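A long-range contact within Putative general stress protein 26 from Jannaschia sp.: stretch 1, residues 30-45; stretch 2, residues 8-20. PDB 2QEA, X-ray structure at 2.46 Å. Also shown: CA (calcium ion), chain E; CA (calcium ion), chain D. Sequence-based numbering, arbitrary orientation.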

ATOM      1  N   ILE A  30      -7.145   5.040  -4.214  1.00 46.95           N
ATOM      2  CA  ILE A  30      -6.313   5.399  -5.383  1.00 46.16           C
ATOM      3  C   ILE A  30      -4.919   5.864  -4.930  1.00 46.02           C
ATOM      4  O   ILE A  30      -4.794   6.405  -3.822  1.00 45.58           O
ATOM      5  CB  ILE A  30      -6.991   6.481  -6.281  1.00 46.15           C
ATOM      6  CG1 ILE A  30      -7.210   7.812  -5.534  1.00 46.70           C
ATOM      7  CG2 ILE A  30      -8.314   5.947  -6.827  1.00 42.92           C
ATOM      8  CD1 ILE A  30      -7.772   8.920  -6.413  1.00 45.85           C
ATOM      9  N   PRO A  31      -3.879   5.681  -5.783  1.00 45.63           N
ATOM     10  CA  PRO A  31      -2.527   6.111  -5.398  1.00 45.41           C
ATOM     11  C   PRO A  31      -2.363   7.642  -5.342  1.00 45.52           C
ATOM     12  O   PRO A  31      -2.787   8.337  -6.271  1.00 45.45           O
ATOM     13  CB  PRO A  31      -1.641   5.503  -6.492  1.00 45.07           C
ATOM     14  CG  PRO A  31      -2.519   5.405  -7.667  1.00 45.63           C
ATOM     15  CD  PRO A  31      -3.878   5.073  -7.130  1.00 45.58           C
HETATM   16  N   MSE A  32      -1.784   8.134  -4.242  1.00 45.73           N
HETATM   17  CA  MSE A  32      -1.510   9.565  -4.005  1.00 45.97           C
HETATM   18  C   MSE A  32      -0.108   9.732  -3.405  1.00 46.24           C
HETATM   19  O   MSE A  32       0.434   8.782  -2.840  1.00 46.03           O
HETATM   20  CB  MSE A  32      -2.534  10.153  -3.032  1.00 45.95           C
HETATM   21  CG  MSE A  32      -3.979  10.085  -3.494  1.00 46.51           C
HETATM   22 SE   MSE A  32      -4.337  11.200  -5.041  0.75 51.78          SE
HETATM   23  CE  MSE A  32      -4.203  12.941  -4.171  1.00 42.01           C
ATOM     24  N   SER A  33       0.454  10.939  -3.518  1.00 46.42           N
ATOM     25  CA  SER A  33       1.796  11.259  -3.000  1.00 46.74           C
ATOM     26  C   SER A  33       1.714  11.993  -1.654  1.00 46.50           C
ATOM     27  O   SER A  33       1.431  13.196  -1.642  1.00 45.72           O
ATOM     28  CB  SER A  33       2.575  12.110  -4.011  1.00 46.74           C
ATOM     29  OG  SER A  33       2.827  11.378  -5.196  1.00 48.28           O
ATOM     30  N   PRO A  34       1.968  11.287  -0.518  1.00 47.16           N
ATOM     31  CA  PRO A  34       1.901  11.969   0.781  1.00 47.40           C
ATOM     32  C   PRO A  34       3.108  12.889   1.004  1.00 47.82           C
ATOM     33  O   PRO A  34       4.250  12.485   0.752  1.00 48.14           O
ATOM     34  CB  PRO A  34       1.906  10.810   1.783  1.00 47.19           C
ATOM     35  CG  PRO A  34       2.695   9.757   1.110  1.00 47.79           C
ATOM     36  CD  PRO A  34       2.335   9.864  -0.346  1.00 47.39           C
ATOM     37  N   GLN A  35       2.837  14.119   1.437  1.00 47.94           N
ATOM     38  CA  GLN A  35       3.867  15.113   1.715  1.00 48.96           C
ATOM     39  C   GLN A  35       3.786  15.431   3.202  1.00 49.76           C
ATOM     40  O   GLN A  35       2.739  15.872   3.680  1.00 50.01           O
ATOM     41  CB  GLN A  35       3.641  16.376   0.880  1.00 48.88           C
ATOM     42  CG  GLN A  35       3.518  16.151  -0.635  1.00 49.97           C
ATOM     43  CD  GLN A  35       4.767  15.546  -1.267  1.00 50.37           C
ATOM     44  OE1 GLN A  35       5.890  15.960  -0.982  1.00 50.62           O
ATOM     45  NE2 GLN A  35       4.567  14.574  -2.149  1.00 53.27           N
ATOM     46  N   THR A  36       4.867  15.154   3.936  1.00 50.23           N
ATOM     47  CA  THR A  36       4.937  15.406   5.382  1.00 50.65           C
ATOM     48  C   THR A  36       6.307  15.931   5.804  1.00 51.13           C
ATOM     49  O   THR A  36       7.264  15.932   5.019  1.00 51.41           O
ATOM     50  CB  THR A  36       4.623  14.125   6.207  1.00 50.54           C
ATOM     51  OG1 THR A  36       5.621  13.124   5.964  1.00 51.73           O
ATOM     52  CG2 THR A  36       3.252  13.558   5.860  1.00 50.39           C
ATOM     53  N   ASP A  37       6.365  16.404   7.044  1.00 51.51           N
ATOM     54  CA  ASP A  37       7.592  16.895   7.669  1.00 51.93           C
ATOM     55  C   ASP A  37       7.521  16.440   9.127  1.00 51.77           C
ATOM     56  O   ASP A  37       6.579  16.808   9.832  1.00 51.19           O
ATOM     57  CB  ASP A  37       7.672  18.423   7.549  1.00 52.19           C
ATOM     58  CG  ASP A  37       9.063  18.985   7.858  1.00 52.94           C
ATOM     59  OD1 ASP A  37       9.846  18.376   8.623  1.00 55.08           O
ATOM     60  OD2 ASP A  37       9.369  20.073   7.327  1.00 52.25           O
ATOM     61  N   ASP A  38       8.506  15.648   9.569  1.00 51.95           N
ATOM     62  CA  ASP A  38       8.529  15.125  10.958  1.00 52.00           C
ATOM     63  C   ASP A  38       8.832  16.180  12.044  1.00 51.86           C
ATOM     64  O   ASP A  38       8.760  15.864  13.229  1.00 52.08           O
ATOM     65  CB  ASP A  38       9.373  13.833  11.114  1.00 51.88           C
ATOM     66  CG  ASP A  38      10.849  14.005  10.775  1.00 51.53           C
ATOM     67  OD1 ASP A  38      11.304  15.111  10.405  1.00 52.51           O
ATOM     68  OD2 ASP A  38      11.563  12.983  10.851  1.00 49.85           O
ATOM     69  N   ASP A  39       9.208  17.399  11.634  1.00 52.08           N
ATOM     70  CA  ASP A  39       9.327  18.544  12.551  1.00 52.80           C
ATOM     71  C   ASP A  39       7.923  19.004  12.982  1.00 52.27           C
ATOM     72  O   ASP A  39       7.744  19.426  14.123  1.00 52.73           O
ATOM     73  CB  ASP A  39      10.081  19.720  11.904  1.00 53.25           C
ATOM     74  CG  ASP A  39      11.549  19.406  11.616  1.00 55.59           C
ATOM     75  OD1 ASP A  39      11.974  18.231  11.733  1.00 59.03           O
ATOM     76  OD2 ASP A  39      12.285  20.353  11.263  1.00 58.06           O
ATOM     77  N   ALA A  40       6.951  18.915  12.064  1.00 52.23           N
ATOM     78  CA  ALA A  40       5.543  19.267  12.302  1.00 51.82           C
ATOM     79  C   ALA A  40       4.619  18.067  11.989  1.00 51.40           C
ATOM     80  O   ALA A  40       3.920  18.070  10.968  1.00 51.56           O
ATOM     81  CB  ALA A  40       5.163  20.486  11.456  1.00 51.47           C
ATOM     82  N   PRO A  41       4.626  17.025  12.855  1.00 51.02           N
ATOM     83  CA  PRO A  41       3.758  15.860  12.643  1.00 50.61           C
ATOM     84  C   PRO A  41       2.305  16.140  13.039  1.00 50.34           C
ATOM     85  O   PRO A  41       2.032  17.119  13.743  1.00 50.78           O
ATOM     86  CB  PRO A  41       4.366  14.808  13.571  1.00 50.66           C
ATOM     87  CG  PRO A  41       4.904  15.595  14.697  1.00 50.25           C
ATOM     88  CD  PRO A  41       5.426  16.871  14.086  1.00 50.97           C
ATOM     89  N   GLY A  42       1.399  15.272  12.593  1.00 49.91           N
ATOM     90  CA  GLY A  42      -0.036  15.377  12.893  1.00 49.02           C
ATOM     91  C   GLY A  42      -0.947  15.240  11.689  1.00 48.19           C
ATOM     92  O   GLY A  42      -2.049  14.707  11.824  1.00 48.26           O
ATOM     93  N   ALA A  43      -0.500  15.736  10.528  1.00 47.44           N
ATOM     94  CA  ALA A  43      -1.271  15.691   9.276  1.00 47.00           C
ATOM     95  C   ALA A  43      -0.432  15.224   8.076  1.00 46.72           C
ATOM     96  O   ALA A  43       0.780  15.465   8.025  1.00 46.62           O
ATOM     97  CB  ALA A  43      -1.866  17.060   8.991  1.00 46.25           C
ATOM     98  N   ILE A  44      -1.100  14.557   7.127  1.00 46.13           N
ATOM     99  CA  ILE A  44      -0.501  14.077   5.873  1.00 45.47           C
ATOM    100  C   ILE A  44      -1.132  14.924   4.764  1.00 45.32           C
ATOM    101  O   ILE A  44      -2.359  14.945   4.628  1.00 45.15           O
ATOM    102  CB  ILE A  44      -0.767  12.576   5.621  1.00 45.29           C
ATOM    103  CG1 ILE A  44      -0.298  11.725   6.815  1.00 45.61           C
ATOM    104  CG2 ILE A  44      -0.059  12.128   4.340  1.00 42.64           C
ATOM    105  CD1 ILE A  44      -0.566  10.229   6.667  1.00 45.06           C
ATOM    106  N   TRP A  45      -0.290  15.596   3.974  1.00 44.91           N
ATOM    107  CA  TRP A  45      -0.735  16.539   2.935  1.00 44.86           C
ATOM    108  C   TRP A  45      -0.652  15.960   1.519  1.00 44.93           C
ATOM    109  O   TRP A  45       0.281  15.211   1.212  1.00 45.11           O
ATOM    110  CB  TRP A  45       0.094  17.822   3.020  1.00 44.47           C
ATOM    111  CG  TRP A  45       0.077  18.448   4.389  1.00 44.25           C
ATOM    112  CD1 TRP A  45       0.873  18.126   5.455  1.00 44.86           C
ATOM    113  CD2 TRP A  45      -0.787  19.491   4.839  1.00 43.70           C
ATOM    114  NE1 TRP A  45       0.565  18.915   6.536  1.00 45.14           N
ATOM    115  CE2 TRP A  45      -0.452  19.762   6.189  1.00 44.32           C
ATOM    116  CE3 TRP A  45      -1.812  20.231   4.232  1.00 43.27           C
ATOM    117  CZ2 TRP A  45      -1.108  20.747   6.946  1.00 44.35           C
ATOM    118  CZ3 TRP A  45      -2.466  21.210   4.981  1.00 44.12           C
ATOM    119  CH2 TRP A  45      -2.110  21.459   6.328  1.00 44.49           C
TER
HETATM  120 CA    CA E 161      12.462  11.178   9.152  1.00 43.55          CA
HETATM  121 CA    CA D 160      12.961  15.301   8.153  1.00 51.12          CA
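Stretch 2, residues 8-20: EFWDRLEDVRSGM

Stretch 2 runs antiparallel to stretch 1: its end, Gly 19 and Met 20, is a strand beside the first residues of stretch 1, its middle turns through Leu 13 to Val 16, and its opening residues are helical, packed near the far end.

At Ile 30 the side chain points away, so the backbone makes the contact, with O 3.5 Å from CA of Met 20 in a CA-H...O approach. Pro 31 pairs with Met 20 at a non-hydrogen-bonded position of the antiparallel ladder, where no hydrogen bond to Met 20 is required, so the missing amide hydrogen of proline costs none across this pair. Both side chains lie on the same face of the sheet, and Pro 31 CB rests 4.0 Å from SE of Met 20, a selenomethionine. Met 32, also selenomethionine, forms the hydrogen-bonded pair with Gly 19: Met 32 N donates to Gly 19 O at 2.7 Å, and Gly 19 N to Met 32 O at 2.9 Å.

Beyond the ladder, Ser 33 CA approaches Arg 17 O at 3.6 Å. The compact ring of Pro 34 is buried against backbone, with CG 3.6 Å from Val 16 O and CD 3.6 Å from Arg 17 O. The CA-to-CB bond of Gln 35 points away, and its backbone exchanges hydrogen bonds with Trp 45.

The CA-to-CB bond of Thr 36 points toward stretch 2. Its two kinds of branch suit a mixed setting: CG2 lies 4.0 Å from Leu 13 CD2, while OG1 is 2.8 Å from water 1 and 2.8 Å from water 2; water 1 also donates to Trp 10 O, and water 2 lies 2.7 Å from Leu 13 O.

Asp 37 opens a type I turn ending at Ala 40, and its OD1 accepts a hydrogen bond from Asp 39 N at 3.2 Å. This turn presents Asp 38, whose N donates to Glu 14 OE2 at 2.9 Å. The carboxylates of Asp 38 and Glu 14 can lie close because calcium ions bridge them: the calcium ion of chain E is bound by Asp 38 OD2 (2.6 Å), Glu 14 OE1 (2.4 Å) and Asp 11 OD1 (2.5 Å), and that of chain D by Asp 38 OD1 (2.8 Å) and Glu 14 OE2 (2.6 Å).

Pro 41 lays CB over the face of the Trp 10 five-membered ring, 3.8 Å from its centroid, a CH-pi contact. Gly 42 N also lies over that face, and Gly 42 C is 3.5 Å from Trp 10 CH2; its positive phi suits glycine, since a CB would jam against the preceding carbonyl. Finally, the branched, apolar side chain of Ile 44, whose end comes nearer to stretch 2, reaches Trp 10 and Leu 13, CG1 lying 3.8 Å from Trp 10 CZ3 and CD1 3.4 Å from Leu 13 CD2.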

ATOM      1  N   GLU A   8       7.992   7.037  15.287  1.00 48.64           N
ATOM      2  CA  GLU A   8       8.669   6.319  14.194  1.00 48.06           C
ATOM      3  C   GLU A   8       7.836   6.261  12.903  1.00 47.43           C
ATOM      4  O   GLU A   8       8.410   6.203  11.811  1.00 47.01           O
ATOM      5  CB  GLU A   8       9.064   4.899  14.645  1.00 48.25           C
ATOM      6  CG  GLU A   8      10.011   4.123  13.709  1.00 48.32           C
ATOM      7  CD  GLU A   8      11.396   4.746  13.558  1.00 48.23           C
ATOM      8  OE1 GLU A   8      11.752   5.676  14.310  1.00 43.75           O
ATOM      9  OE2 GLU A   8      12.157   4.288  12.686  1.00 51.40           O
ATOM     10  N   PHE A   9       6.504   6.245  13.030  1.00 47.04           N
ATOM     11  CA  PHE A   9       5.599   6.298  11.869  1.00 46.51           C
ATOM     12  C   PHE A   9       5.824   7.611  11.096  1.00 46.07           C
ATOM     13  O   PHE A   9       6.056   7.579   9.885  1.00 46.34           O
ATOM     14  CB  PHE A   9       4.119   6.127  12.286  1.00 46.91           C
ATOM     15  CG  PHE A   9       3.130   6.544  11.226  1.00 47.17           C
ATOM     16  CD1 PHE A   9       2.751   5.661  10.214  1.00 47.83           C
ATOM     17  CD2 PHE A   9       2.585   7.837  11.236  1.00 46.50           C
ATOM     18  CE1 PHE A   9       1.837   6.054   9.227  1.00 49.79           C
ATOM     19  CE2 PHE A   9       1.680   8.244  10.254  1.00 48.22           C
ATOM     20  CZ  PHE A   9       1.301   7.354   9.250  1.00 49.48           C
ATOM     21  N   TRP A  10       5.758   8.740  11.807  1.00 45.38           N
ATOM     22  CA  TRP A  10       5.993  10.074  11.212  1.00 45.29           C
ATOM     23  C   TRP A  10       7.435  10.235  10.726  1.00 45.11           C
ATOM     24  O   TRP A  10       7.687  10.932   9.742  1.00 44.55           O
ATOM     25  CB  TRP A  10       5.677  11.206  12.198  1.00 45.24           C
ATOM     26  CG  TRP A  10       4.246  11.272  12.605  1.00 45.90           C
ATOM     27  CD1 TRP A  10       3.732  10.972  13.829  1.00 44.93           C
ATOM     28  CD2 TRP A  10       3.138  11.639  11.779  1.00 46.42           C
ATOM     29  NE1 TRP A  10       2.372  11.144  13.827  1.00 46.31           N
ATOM     30  CE2 TRP A  10       1.975  11.552  12.582  1.00 45.59           C
ATOM     31  CE3 TRP A  10       3.010  12.041  10.439  1.00 45.80           C
ATOM     32  CZ2 TRP A  10       0.694  11.852  12.090  1.00 44.84           C
ATOM     33  CZ3 TRP A  10       1.734  12.344   9.946  1.00 45.55           C
ATOM     34  CH2 TRP A  10       0.592  12.243  10.774  1.00 45.69           C
ATOM     35  N   ASP A  11       8.362   9.594  11.438  1.00 45.07           N
ATOM     36  CA  ASP A  11       9.781   9.591  11.099  1.00 44.90           C
ATOM     37  C   ASP A  11      10.000   8.992   9.704  1.00 45.13           C
ATOM     38  O   ASP A  11      10.671   9.607   8.875  1.00 43.85           O
ATOM     39  CB  ASP A  11      10.567   8.796  12.161  1.00 44.75           C
ATOM     40  CG  ASP A  11      12.066   8.954  12.058  1.00 44.37           C
ATOM     41  OD1 ASP A  11      12.589   9.691  11.199  1.00 44.45           O
ATOM     42  OD2 ASP A  11      12.772   8.331  12.875  1.00 43.36           O
ATOM     43  N   ARG A  12       9.410   7.827   9.446  1.00 46.21           N
ATOM     44  CA  ARG A  12       9.576   7.128   8.162  1.00 46.85           C
ATOM     45  C   ARG A  12       8.627   7.544   7.035  1.00 46.90           C
ATOM     46  O   ARG A  12       8.986   7.377   5.864  1.00 46.70           O
ATOM     47  CB  ARG A  12       9.495   5.622   8.378  1.00 47.30           C
ATOM     48  CG  ARG A  12      10.595   5.119   9.274  1.00 48.82           C
ATOM     49  CD  ARG A  12      10.520   3.641   9.400  1.00 51.10           C
ATOM     50  NE  ARG A  12      11.575   3.105  10.257  1.00 51.52           N
ATOM     51  CZ  ARG A  12      11.696   1.821  10.590  1.00 50.87           C
ATOM     52  NH1 ARG A  12      10.860   0.900  10.109  1.00 52.04           N
ATOM     53  NH2 ARG A  12      12.689   1.445  11.395  1.00 51.82           N
ATOM     54  N   LEU A  13       7.451   8.084   7.374  1.00 47.09           N
ATOM     55  CA  LEU A  13       6.444   8.501   6.371  1.00 47.48           C
ATOM     56  C   LEU A  13       6.929   9.546   5.347  1.00 47.77           C
ATOM     57  O   LEU A  13       6.425   9.581   4.224  1.00 47.99           O
ATOM     58  CB  LEU A  13       5.146   8.979   7.054  1.00 47.94           C
ATOM     59  CG  LEU A  13       3.930   9.356   6.194  1.00 47.23           C
ATOM     60  CD1 LEU A  13       3.536   8.226   5.261  1.00 47.78           C
ATOM     61  CD2 LEU A  13       2.760   9.738   7.080  1.00 46.99           C
ATOM     62  N   GLU A  14       7.904  10.369   5.736  1.00 48.22           N
ATOM     63  CA  GLU A  14       8.522  11.380   4.851  1.00 48.97           C
ATOM     64  C   GLU A  14       9.136  10.796   3.582  1.00 49.23           C
ATOM     65  O   GLU A  14       8.959  11.350   2.493  1.00 49.47           O
ATOM     66  CB  GLU A  14       9.651  12.099   5.574  1.00 49.01           C
ATOM     67  CG  GLU A  14       9.222  12.968   6.713  1.00 48.89           C
ATOM     68  CD  GLU A  14      10.405  13.581   7.392  1.00 47.81           C
ATOM     69  OE1 GLU A  14      11.312  12.835   7.821  1.00 46.10           O
ATOM     70  OE2 GLU A  14      10.444  14.822   7.526  1.00 46.34           O
ATOM     71  N   ASP A  15       9.874   9.697   3.749  1.00 49.33           N
ATOM     72  CA  ASP A  15      10.521   8.989   2.630  1.00 50.02           C
ATOM     73  C   ASP A  15       9.583   8.072   1.815  1.00 49.30           C
ATOM     74  O   ASP A  15      10.023   7.494   0.817  1.00 49.64           O
ATOM     75  CB  ASP A  15      11.737   8.193   3.136  1.00 50.75           C
ATOM     76  CG  ASP A  15      12.871   9.087   3.643  1.00 52.74           C
ATOM     77  OD1 ASP A  15      12.633  10.269   3.976  1.00 55.51           O
ATOM     78  OD2 ASP A  15      14.015   8.591   3.715  1.00 58.31           O
ATOM     79  N   VAL A  16       8.315   7.941   2.225  1.00 48.90           N
ATOM     80  CA  VAL A  16       7.320   7.128   1.512  1.00 48.32           C
ATOM     81  C   VAL A  16       6.796   7.968   0.335  1.00 48.02           C
ATOM     82  O   VAL A  16       6.132   8.985   0.544  1.00 48.86           O
ATOM     83  CB  VAL A  16       6.160   6.689   2.445  1.00 48.13           C
ATOM     84  CG1 VAL A  16       5.156   5.834   1.701  1.00 48.37           C
ATOM     85  CG2 VAL A  16       6.705   5.915   3.649  1.00 48.10           C
ATOM     86  N   ARG A  17       7.117   7.545  -0.888  1.00 47.68           N
ATOM     87  CA  ARG A  17       6.718   8.266  -2.109  1.00 47.49           C
ATOM     88  C   ARG A  17       5.231   8.159  -2.446  1.00 47.44           C
ATOM     89  O   ARG A  17       4.655   9.120  -2.967  1.00 47.56           O
ATOM     90  CB  ARG A  17       7.538   7.788  -3.317  1.00 46.80           C
ATOM     91  N   SER A  18       4.621   7.005  -2.154  1.00 47.26           N
ATOM     92  CA  SER A  18       3.218   6.739  -2.487  1.00 47.27           C
ATOM     93  C   SER A  18       2.403   6.129  -1.347  1.00 47.11           C
ATOM     94  O   SER A  18       2.943   5.516  -0.423  1.00 46.53           O
ATOM     95  CB  SER A  18       3.141   5.797  -3.692  1.00 46.97           C
ATOM     96  OG  SER A  18       3.824   6.334  -4.812  1.00 49.62           O
ATOM     97  N   GLY A  19       1.089   6.310  -1.451  1.00 46.87           N
ATOM     98  CA  GLY A  19       0.110   5.774  -0.506  1.00 46.96           C
ATOM     99  C   GLY A  19      -1.250   5.684  -1.179  1.00 46.79           C
ATOM    100  O   GLY A  19      -1.478   6.333  -2.202  1.00 46.23           O
HETATM  101  N   MSE A  20      -2.145   4.884  -0.601  1.00 46.70           N
HETATM  102  CA  MSE A  20      -3.480   4.637  -1.160  1.00 46.84           C
HETATM  103  C   MSE A  20      -4.519   5.380  -0.320  1.00 46.59           C
HETATM  104  O   MSE A  20      -4.794   4.980   0.816  1.00 46.38           O
HETATM  105  CB  MSE A  20      -3.747   3.132  -1.198  1.00 47.25           C
HETATM  106  CG  MSE A  20      -2.739   2.344  -2.031  1.00 47.38           C
HETATM  107 SE   MSE A  20      -2.882   2.677  -3.935  0.75 52.55          SE
HETATM  108  CE  MSE A  20      -4.619   1.846  -4.262  1.00 48.61           C
TER
HETATM  109  O   HOH W   1       6.029  12.718   8.686  1.00 38.13           O
HETATM  110  O   HOH W   2       5.339  11.934   3.414  1.00 38.00           O
HETATM  111  O   HOH W   3       7.251  13.663   2.451  1.00 53.34           O
HETATM  112  O   HOH W   4      13.682  10.675   6.812  1.00 35.95           O